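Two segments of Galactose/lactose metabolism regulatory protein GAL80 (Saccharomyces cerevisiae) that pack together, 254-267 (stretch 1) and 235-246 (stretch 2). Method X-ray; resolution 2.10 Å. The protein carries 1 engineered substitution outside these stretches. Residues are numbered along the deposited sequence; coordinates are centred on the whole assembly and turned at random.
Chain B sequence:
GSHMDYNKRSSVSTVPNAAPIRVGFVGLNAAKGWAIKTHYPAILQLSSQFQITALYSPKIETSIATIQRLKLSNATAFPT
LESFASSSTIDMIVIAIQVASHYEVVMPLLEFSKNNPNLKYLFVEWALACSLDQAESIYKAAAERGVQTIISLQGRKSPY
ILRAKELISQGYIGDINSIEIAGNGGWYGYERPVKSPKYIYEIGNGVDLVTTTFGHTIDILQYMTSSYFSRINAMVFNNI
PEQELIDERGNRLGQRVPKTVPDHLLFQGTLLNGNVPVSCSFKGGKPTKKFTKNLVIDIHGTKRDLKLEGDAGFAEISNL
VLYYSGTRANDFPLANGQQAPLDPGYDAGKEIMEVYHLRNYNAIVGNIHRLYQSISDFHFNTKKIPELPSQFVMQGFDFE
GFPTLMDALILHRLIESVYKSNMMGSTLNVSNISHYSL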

# COMPACT_ATOMS: atom_id res chain seq x y z
N GLY B 254 -9.39 13.07 29.99
CA GLY B 254 -9.42 14.51 29.77
C GLY B 254 -8.07 15.17 29.97
O GLY B 254 -7.98 16.28 30.48
N GLN B 255 -7.01 14.48 29.56
CA GLN B 255 -5.67 15.03 29.63
C GLN B 255 -4.85 14.60 28.41
O GLN B 255 -4.79 13.41 28.08
CB GLN B 255 -4.98 14.61 30.94
CG GLN B 255 -3.59 15.21 31.13
CD GLN B 255 -3.56 16.70 30.87
OE1 GLN B 255 -2.83 17.18 29.99
NE2 GLN B 255 -4.37 17.45 31.61
N ARG B 256 -4.25 15.58 27.74
CA ARG B 256 -3.41 15.31 26.57
C ARG B 256 -1.92 15.29 26.91
O ARG B 256 -1.46 16.03 27.78
CB ARG B 256 -3.68 16.34 25.48
CG ARG B 256 -4.95 16.05 24.69
CD ARG B 256 -5.21 17.08 23.61
NE ARG B 256 -6.25 16.60 22.70
CZ ARG B 256 -6.72 17.28 21.66
NH1 ARG B 256 -6.25 18.50 21.40
NH2 ARG B 256 -7.66 16.75 20.88
N VAL B 257 -1.18 14.42 26.22
CA VAL B 257 0.27 14.31 26.41
C VAL B 257 0.98 14.26 25.06
O VAL B 257 0.43 13.75 24.09
CB VAL B 257 0.65 13.07 27.24
CG1 VAL B 257 0.32 13.29 28.73
CG2 VAL B 257 -0.02 11.81 26.68
N PRO B 258 2.21 14.78 25.01
CA PRO B 258 2.89 14.94 23.72
C PRO B 258 3.55 13.65 23.25
O PRO B 258 4.02 12.84 24.06
CB PRO B 258 3.96 16.00 24.01
CG PRO B 258 3.80 16.37 25.49
CD PRO B 258 3.05 15.26 26.12
N LYS B 259 3.57 13.46 21.93
CA LYS B 259 4.26 12.32 21.34
C LYS B 259 5.19 12.87 20.27
O LYS B 259 4.78 13.66 19.42
CB LYS B 259 3.23 11.36 20.72
CG LYS B 259 3.81 10.16 19.98
CD LYS B 259 2.72 9.18 19.53
CE LYS B 259 1.82 9.77 18.42
NZ LYS B 259 2.59 10.50 17.34
N THR B 260 6.45 12.46 20.30
CA THR B 260 7.34 12.84 19.20
C THR B 260 7.66 11.66 18.27
O THR B 260 8.29 11.85 17.23
CB THR B 260 8.63 13.50 19.70
OG1 THR B 260 9.27 12.64 20.65
CG2 THR B 260 8.32 14.84 20.35
N VAL B 261 7.25 10.45 18.65
CA VAL B 261 7.39 9.30 17.74
C VAL B 261 6.25 9.26 16.69
O VAL B 261 5.19 9.86 16.88
CB VAL B 261 7.47 7.97 18.52
CG1 VAL B 261 8.70 7.96 19.43
CG2 VAL B 261 6.21 7.74 19.32
N PRO B 262 6.46 8.54 15.57
CA PRO B 262 5.48 8.58 14.48
C PRO B 262 4.16 7.87 14.79
O PRO B 262 4.12 6.94 15.60
CB PRO B 262 6.19 7.83 13.35
CG PRO B 262 7.64 7.83 13.73
CD PRO B 262 7.66 7.76 15.20
N ASP B 263 3.10 8.31 14.13
CA ASP B 263 1.81 7.63 14.19
C ASP B 263 1.41 7.00 12.86
O ASP B 263 0.34 6.40 12.75
CB ASP B 263 0.70 8.59 14.62
CG ASP B 263 0.89 9.97 14.05
OD1 ASP B 263 0.69 10.13 12.83
OD2 ASP B 263 1.25 10.88 14.83
N HIS B 264 2.25 7.15 11.84
CA HIS B 264 1.98 6.43 10.58
C HIS B 264 3.23 6.29 9.74
O HIS B 264 4.08 7.17 9.73
CB HIS B 264 0.92 7.13 9.74
CG HIS B 264 0.14 6.21 8.85
ND1 HIS B 264 0.56 5.85 7.59
CD2 HIS B 264 -1.04 5.57 9.05
CE1 HIS B 264 -0.32 5.03 7.04
NE2 HIS B 264 -1.32 4.86 7.90
N LEU B 265 3.32 5.16 9.05
CA LEU B 265 4.42 4.90 8.14
C LEU B 265 3.85 4.43 6.81
O LEU B 265 3.03 3.49 6.76
CB LEU B 265 5.37 3.83 8.71
CG LEU B 265 6.41 3.29 7.70
CD1 LEU B 265 7.45 4.34 7.35
CD2 LEU B 265 7.09 2.03 8.20
N LEU B 266 4.26 5.10 5.74
CA LEU B 266 4.00 4.60 4.38
C LEU B 266 5.33 4.15 3.86
O LEU B 266 6.31 4.89 3.94
CB LEU B 266 3.46 5.69 3.45
CG LEU B 266 2.13 6.36 3.81
CD1 LEU B 266 1.84 7.51 2.86
CD2 LEU B 266 0.99 5.35 3.79
N PHE B 267 5.39 2.93 3.35
CA PHE B 267 6.66 2.41 2.87
C PHE B 267 6.43 1.62 1.61
O PHE B 267 5.54 0.77 1.54
CB PHE B 267 7.31 1.54 3.95
CG PHE B 267 8.47 0.71 3.46
CD1 PHE B 267 9.78 1.11 3.68
CD2 PHE B 267 8.26 -0.50 2.80
CE1 PHE B 267 10.85 0.34 3.25
CE2 PHE B 267 9.32 -1.27 2.36
CZ PHE B 267 10.61 -0.86 2.58
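Stretch 2 (235-246) MVFNNIPEQELI

Stretch 2 runs antiparallel to stretch 1 in two short ladders joined by loops, the register shifting by one residue between them. In the first, strand 235-237 lies against strand 264-267, the axes 4.9 Å apart at closest and their directions 174° apart: Leu266 N to Met235 O (2.9 Å), Met235 N to Leu266 O (2.9 Å) and Phe237 N to His264 O (2.8 Å) are hydrogen bonds. Phe237 O also accepts Asp263 N at 2.7 Å. In the second, strand 242-246 crosses strand 255-258 at 139°, with closest approach 4.4 Å; Val257 and Gln243 exchange N-to-O bonds of 2.8 Å each way, and Leu245 N reaches Gln255 O at 2.9 Å. Lys259 N to Pro241 O (2.8 Å) continues this pairing into the loop.

Between the ladders, buried charges hold the loop of stretch 2. Asp263 OD1 accepts Asn239 N (2.9 Å) and its OD2 accepts Ile240 N (2.7 Å), while Lys259 NZ bonds Asn238 OD1 (2.7 Å) and forms a salt bridge with Asp263 OD2 (2.9 Å). Leu266 CD1 packs on Phe237 CE1 (3.7 Å), and the His264 ring turns its edge toward the Phe237 face. Val236 faces Pro262 (CG1 to CG, 3.4 Å); Val257 CG2 meets Leu245 CD2 (3.9 Å). Arg256 NE and Glu244 OE2 make a salt bridge at 2.8 Å.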

# COMPACT_ATOMS: atom_id res chain seq x y z
N MET B 235 7.42 7.61 3.83
CA MET B 235 6.93 8.83 4.43
C MET B 235 6.52 8.49 5.86
O MET B 235 5.76 7.55 6.09
CB MET B 235 5.74 9.39 3.66
CG MET B 235 6.06 9.70 2.20
SD MET B 235 4.58 10.16 1.28
CE MET B 235 5.28 10.37 -0.36
N VAL B 236 7.05 9.26 6.80
CA VAL B 236 6.85 9.01 8.22
C VAL B 236 6.06 10.17 8.81
O VAL B 236 6.38 11.33 8.58
CB VAL B 236 8.21 8.87 8.93
CG1 VAL B 236 8.02 8.63 10.43
CG2 VAL B 236 9.01 7.75 8.29
N PHE B 237 5.01 9.85 9.55
CA PHE B 237 4.08 10.89 10.00
C PHE B 237 4.00 11.06 11.51
O PHE B 237 3.93 10.08 12.26
CB PHE B 237 2.67 10.57 9.51
CG PHE B 237 2.53 10.53 8.02
CD1 PHE B 237 2.99 9.44 7.28
CD2 PHE B 237 1.93 11.57 7.35
CE1 PHE B 237 2.85 9.42 5.90
CE2 PHE B 237 1.78 11.55 5.97
CZ PHE B 237 2.24 10.47 5.25
N ASN B 238 3.97 12.31 11.95
CA ASN B 238 3.49 12.60 13.30
C ASN B 238 2.28 13.51 13.17
O ASN B 238 2.35 14.70 13.44
CB ASN B 238 4.58 13.24 14.17
CG ASN B 238 4.14 13.42 15.62
OD1 ASN B 238 3.13 12.87 16.06
ND2 ASN B 238 4.89 14.22 16.36
N ASN B 239 1.16 12.95 12.71
CA ASN B 239 -0.07 13.71 12.57
C ASN B 239 -0.81 13.79 13.90
O ASN B 239 -1.84 14.44 14.01
CB ASN B 239 -0.98 13.05 11.54
CG ASN B 239 -0.61 13.39 10.10
OD1 ASN B 239 0.17 14.31 9.83
ND2 ASN B 239 -1.18 12.63 9.17
N ILE B 240 -0.29 13.08 14.89
CA ILE B 240 -0.91 13.04 16.21
C ILE B 240 0.13 13.43 17.26
O ILE B 240 0.59 12.59 18.04
CB ILE B 240 -1.47 11.61 16.54
CG1 ILE B 240 -2.32 11.09 15.37
CG2 ILE B 240 -2.27 11.62 17.83
CD1 ILE B 240 -2.89 9.67 15.61
N PRO B 241 0.49 14.73 17.29
CA PRO B 241 1.52 15.24 18.22
C PRO B 241 1.07 15.18 19.67
O PRO B 241 1.92 15.24 20.58
CB PRO B 241 1.68 16.71 17.81
CG PRO B 241 0.82 16.94 16.65
CD PRO B 241 -0.14 15.79 16.50
N GLU B 242 -0.23 15.06 19.90
CA GLU B 242 -0.80 15.03 21.25
C GLU B 242 -1.80 13.90 21.38
O GLU B 242 -2.80 13.86 20.65
CB GLU B 242 -1.51 16.36 21.55
CG GLU B 242 -0.61 17.59 21.53
CD GLU B 242 0.12 17.81 22.86
OE1 GLU B 242 -0.44 17.47 23.93
OE2 GLU B 242 1.25 18.35 22.84
N GLN B 243 -1.54 12.98 22.30
CA GLN B 243 -2.42 11.84 22.52
C GLN B 243 -3.31 12.09 23.73
O GLN B 243 -2.94 12.82 24.66
CB GLN B 243 -1.59 10.58 22.75
CG GLN B 243 -0.90 10.04 21.50
CD GLN B 243 -0.09 8.82 21.82
OE1 GLN B 243 0.76 8.84 22.73
NE2 GLN B 243 -0.36 7.73 21.11
N GLU B 244 -4.49 11.47 23.72
CA GLU B 244 -5.42 11.53 24.84
C GLU B 244 -5.13 10.40 25.80
O GLU B 244 -5.10 9.23 25.40
CB GLU B 244 -6.85 11.39 24.34
CG GLU B 244 -7.30 12.53 23.44
CD GLU B 244 -7.76 13.74 24.23
OE1 GLU B 244 -7.76 13.67 25.48
OE2 GLU B 244 -8.13 14.76 23.60
N LEU B 245 -4.91 10.74 27.06
CA LEU B 245 -4.73 9.73 28.10
C LEU B 245 -6.03 8.94 28.30
O LEU B 245 -7.12 9.52 28.31
CB LEU B 245 -4.30 10.39 29.41
CG LEU B 245 -2.85 10.89 29.48
CD1 LEU B 245 -2.59 11.63 30.78
CD2 LEU B 245 -1.89 9.71 29.34
N ILE B 246 -5.92 7.62 28.44
CA ILE B 246 -7.08 6.78 28.75
C ILE B 246 -6.83 5.91 30.00
O ILE B 246 -5.68 5.65 30.37
CB ILE B 246 -7.47 5.86 27.56
CG1 ILE B 246 -6.26 5.06 27.07
CG2 ILE B 246 -8.06 6.67 26.43
CD1 ILE B 246 -6.62 3.84 26.23